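Local coordinates for threonine synthase (Brucella melitensis bv. 1, PDB 4F4F), which probably catalyses the pyridoxal-phosphate-dependent conversion of O-phospho-L-homoserine and water to L-threonine and phosphate, the last step of threonine biosynthesis, at residues 18-26 and 124-135. Numbering follows the deposited sequence.
Sequences LGFSDALLA and LARMMDYVLAQR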
# COMPACT_ATOMS: atom_id res chain seq x y z
N LEU A 18 -11.90 -18.82 -2.98
CA LEU A 18 -10.55 -19.33 -2.78
C LEU A 18 -10.11 -19.38 -1.31
O LEU A 18 -10.57 -18.59 -0.50
CB LEU A 18 -9.56 -18.47 -3.57
CG LEU A 18 -9.65 -18.41 -5.11
CD1 LEU A 18 -8.60 -17.42 -5.62
CD2 LEU A 18 -9.49 -19.78 -5.74
N GLY A 19 -9.18 -20.28 -0.99
CA GLY A 19 -8.46 -20.21 0.26
C GLY A 19 -7.40 -19.09 0.22
O GLY A 19 -7.17 -18.45 -0.82
N PHE A 20 -6.79 -18.82 1.36
CA PHE A 20 -5.78 -17.77 1.45
C PHE A 20 -4.64 -17.90 0.43
O PHE A 20 -4.33 -16.95 -0.25
CB PHE A 20 -5.14 -17.75 2.85
CG PHE A 20 -4.03 -16.75 2.96
CD1 PHE A 20 -4.32 -15.38 2.95
CD2 PHE A 20 -2.72 -17.15 3.03
CE1 PHE A 20 -3.32 -14.45 3.03
CE2 PHE A 20 -1.70 -16.21 3.11
CZ PHE A 20 -2.02 -14.86 3.09
N SER A 21 -4.01 -19.08 0.34
CA SER A 21 -2.85 -19.25 -0.49
C SER A 21 -3.18 -18.95 -1.93
O SER A 21 -2.46 -18.22 -2.60
CB SER A 21 -2.31 -20.67 -0.35
OG SER A 21 -1.80 -20.83 0.94
N ASP A 22 -4.28 -19.51 -2.40
CA ASP A 22 -4.72 -19.24 -3.75
C ASP A 22 -5.07 -17.79 -3.95
O ASP A 22 -4.71 -17.22 -4.98
CB ASP A 22 -5.92 -20.14 -4.10
CG ASP A 22 -5.52 -21.54 -4.39
OD1 ASP A 22 -4.40 -21.71 -4.86
OD2 ASP A 22 -6.29 -22.48 -4.11
N ALA A 23 -5.77 -17.17 -2.99
CA ALA A 23 -6.09 -15.76 -3.12
C ALA A 23 -4.80 -14.95 -3.25
O ALA A 23 -4.76 -13.98 -4.01
CB ALA A 23 -6.92 -15.26 -1.96
N LEU A 24 -3.75 -15.37 -2.52
CA LEU A 24 -2.46 -14.69 -2.57
C LEU A 24 -1.84 -14.78 -3.97
O LEU A 24 -1.25 -13.83 -4.43
CB LEU A 24 -1.50 -15.28 -1.52
CG LEU A 24 -0.10 -14.64 -1.41
CD1 LEU A 24 0.52 -14.85 -0.05
CD2 LEU A 24 0.82 -15.18 -2.50
N LEU A 25 -1.97 -15.92 -4.63
CA LEU A 25 -1.35 -16.13 -5.94
C LEU A 25 -2.25 -15.70 -7.09
O LEU A 25 -1.78 -15.26 -8.14
CB LEU A 25 -1.04 -17.61 -6.12
CG LEU A 25 0.04 -18.18 -5.21
CD1 LEU A 25 0.14 -19.67 -5.41
CD2 LEU A 25 1.39 -17.50 -5.48
N ALA A 26 -3.56 -15.88 -6.91
CA ALA A 26 -4.52 -15.46 -7.93
C ALA A 26 -4.38 -13.95 -8.22
O ALA A 26 -4.41 -13.56 -9.39
CB ALA A 26 -5.93 -15.82 -7.50
N LEU A 124 4.40 -9.87 2.44
CA LEU A 124 3.88 -10.45 1.19
C LEU A 124 4.95 -11.28 0.47
O LEU A 124 4.67 -12.39 0.02
CB LEU A 124 3.38 -9.35 0.21
CG LEU A 124 2.99 -9.82 -1.21
CD1 LEU A 124 1.88 -10.86 -1.04
CD2 LEU A 124 2.49 -8.71 -2.11
N ALA A 125 6.15 -10.74 0.32
CA ALA A 125 7.19 -11.47 -0.43
C ALA A 125 7.55 -12.81 0.27
O ALA A 125 7.74 -13.83 -0.41
CB ALA A 125 8.42 -10.61 -0.69
N ARG A 126 7.54 -12.81 1.61
CA ARG A 126 7.84 -14.01 2.39
C ARG A 126 6.69 -15.00 2.41
O ARG A 126 6.91 -16.20 2.32
CB ARG A 126 8.28 -13.65 3.82
CG ARG A 126 9.61 -12.93 3.84
CD ARG A 126 10.07 -12.42 5.20
NE ARG A 126 11.47 -11.96 5.18
CZ ARG A 126 11.85 -10.75 4.76
NH1 ARG A 126 10.97 -9.86 4.30
NH2 ARG A 126 13.12 -10.41 4.78
N MET A 127 5.46 -14.51 2.50
CA MET A 127 4.29 -15.38 2.43
C MET A 127 4.25 -16.06 1.07
O MET A 127 4.01 -17.25 0.97
CB MET A 127 2.99 -14.58 2.67
CG MET A 127 2.88 -14.05 4.08
SD MET A 127 1.25 -13.45 4.49
CE MET A 127 1.00 -12.08 3.35
N MET A 128 4.49 -15.27 0.01
CA MET A 128 4.48 -15.80 -1.34
C MET A 128 5.59 -16.84 -1.51
O MET A 128 5.36 -17.88 -2.11
CB MET A 128 4.62 -14.70 -2.37
CG MET A 128 4.52 -15.21 -3.81
SD MET A 128 4.62 -13.91 -5.07
CE MET A 128 3.38 -12.74 -4.51
N ASP A 129 6.77 -16.58 -0.96
CA ASP A 129 7.90 -17.54 -1.06
C ASP A 129 7.52 -18.90 -0.44
O ASP A 129 7.83 -19.96 -0.97
CB ASP A 129 9.11 -16.94 -0.36
CG ASP A 129 10.42 -17.27 -1.02
OD1 ASP A 129 10.51 -17.24 -2.26
OD2 ASP A 129 11.39 -17.45 -0.28
N TYR A 130 6.79 -18.83 0.67
CA TYR A 130 6.36 -20.00 1.40
C TYR A 130 5.30 -20.76 0.61
O TYR A 130 5.39 -21.99 0.46
CB TYR A 130 5.85 -19.63 2.81
CG TYR A 130 5.35 -20.85 3.53
CD1 TYR A 130 4.02 -21.23 3.41
CD2 TYR A 130 6.21 -21.66 4.27
CE1 TYR A 130 3.55 -22.36 4.05
CE2 TYR A 130 5.75 -22.81 4.90
CZ TYR A 130 4.41 -23.15 4.77
OH TYR A 130 3.89 -24.30 5.36
N VAL A 131 4.30 -20.05 0.10
CA VAL A 131 3.24 -20.70 -0.68
C VAL A 131 3.78 -21.38 -1.95
O VAL A 131 3.39 -22.52 -2.27
CB VAL A 131 2.12 -19.70 -1.04
CG1 VAL A 131 1.19 -20.29 -2.09
CG2 VAL A 131 1.40 -19.25 0.23
N LEU A 132 4.66 -20.69 -2.68
CA LEU A 132 5.32 -21.24 -3.86
C LEU A 132 6.11 -22.51 -3.51
O LEU A 132 5.96 -23.52 -4.17
CB LEU A 132 6.25 -20.19 -4.50
CG LEU A 132 5.58 -18.97 -5.16
CD1 LEU A 132 6.63 -17.91 -5.52
CD2 LEU A 132 4.78 -19.36 -6.42
N ALA A 133 6.95 -22.45 -2.48
CA ALA A 133 7.71 -23.63 -2.03
C ALA A 133 6.79 -24.80 -1.75
O ALA A 133 7.09 -25.94 -2.15
CB ALA A 133 8.54 -23.34 -0.78
N GLN A 134 5.70 -24.54 -1.04
CA GLN A 134 4.79 -25.62 -0.65
C GLN A 134 4.17 -26.31 -1.87
O GLN A 134 3.81 -27.48 -1.77
CB GLN A 134 3.68 -25.15 0.32
CG GLN A 134 4.18 -24.90 1.75
CD GLN A 134 4.78 -26.12 2.48
OE1 GLN A 134 5.97 -26.11 2.91
NE2 GLN A 134 3.97 -27.17 2.62
N ARG A 135 4.09 -25.59 -2.99
CA ARG A 135 3.54 -26.15 -4.24
C ARG A 135 4.59 -26.53 -5.25
O ARG A 135 4.25 -26.88 -6.36
CB ARG A 135 2.66 -25.11 -4.93
CG ARG A 135 1.49 -24.75 -4.12
CD ARG A 135 0.72 -23.67 -4.82
NE ARG A 135 -0.36 -23.33 -3.93
CZ ARG A 135 -1.52 -22.80 -4.31
NH1 ARG A 135 -1.76 -22.59 -5.60
NH2 ARG A 135 -2.43 -22.53 -3.38
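Asp22 OD1 takes two hydrogen bonds from the end of the Arg135 guanidinium, at 2.6 Å from NH2 and 2.9 Å from NH1, forming a salt bridge in which both nitrogens share one oxygen. That oxygen lies in the guanidinium plane, but the carboxylate and guanidinium planes are 80° apart, and NH2 meets OD1 from above the carboxylate plane. Arg135, just past the end of its helix, runs extended from CG to NE to get there. Leu25 CD1 lies over one face of that guanidinium, offset toward its rim, 3.5 Å from Arg135 NH1.

Beyond the ion pair, along the helices, the contact is apolar. Leu25 and Val131 meet tip to tip, CD1 to CG1 at 3.5 Å. With CG anti to the backbone N (chi1 -178°), Leu24 spreads its two methyls over the 124-134 helix, CD1 packing on Met127 CB at 3.7 Å and CD2 on Met128 CB at 3.8 Å. Met127 SD sits at the edge of the Phe20 ring, 3.8 Å from Phe20 CZ, a Met-aromatic contact. Ser21 packs against Val131, while its OG hydrogen-bonds to Glu71.

Helix 20-26 and the 124-134 part of helix 117-134 cross at -112°, joining the N-terminal region to the PLP-dependent enzyme region. Helix 74-86 touches Met127, helix 148-157 packs on Met128, and helix 229-232 borders Leu124 and Met127.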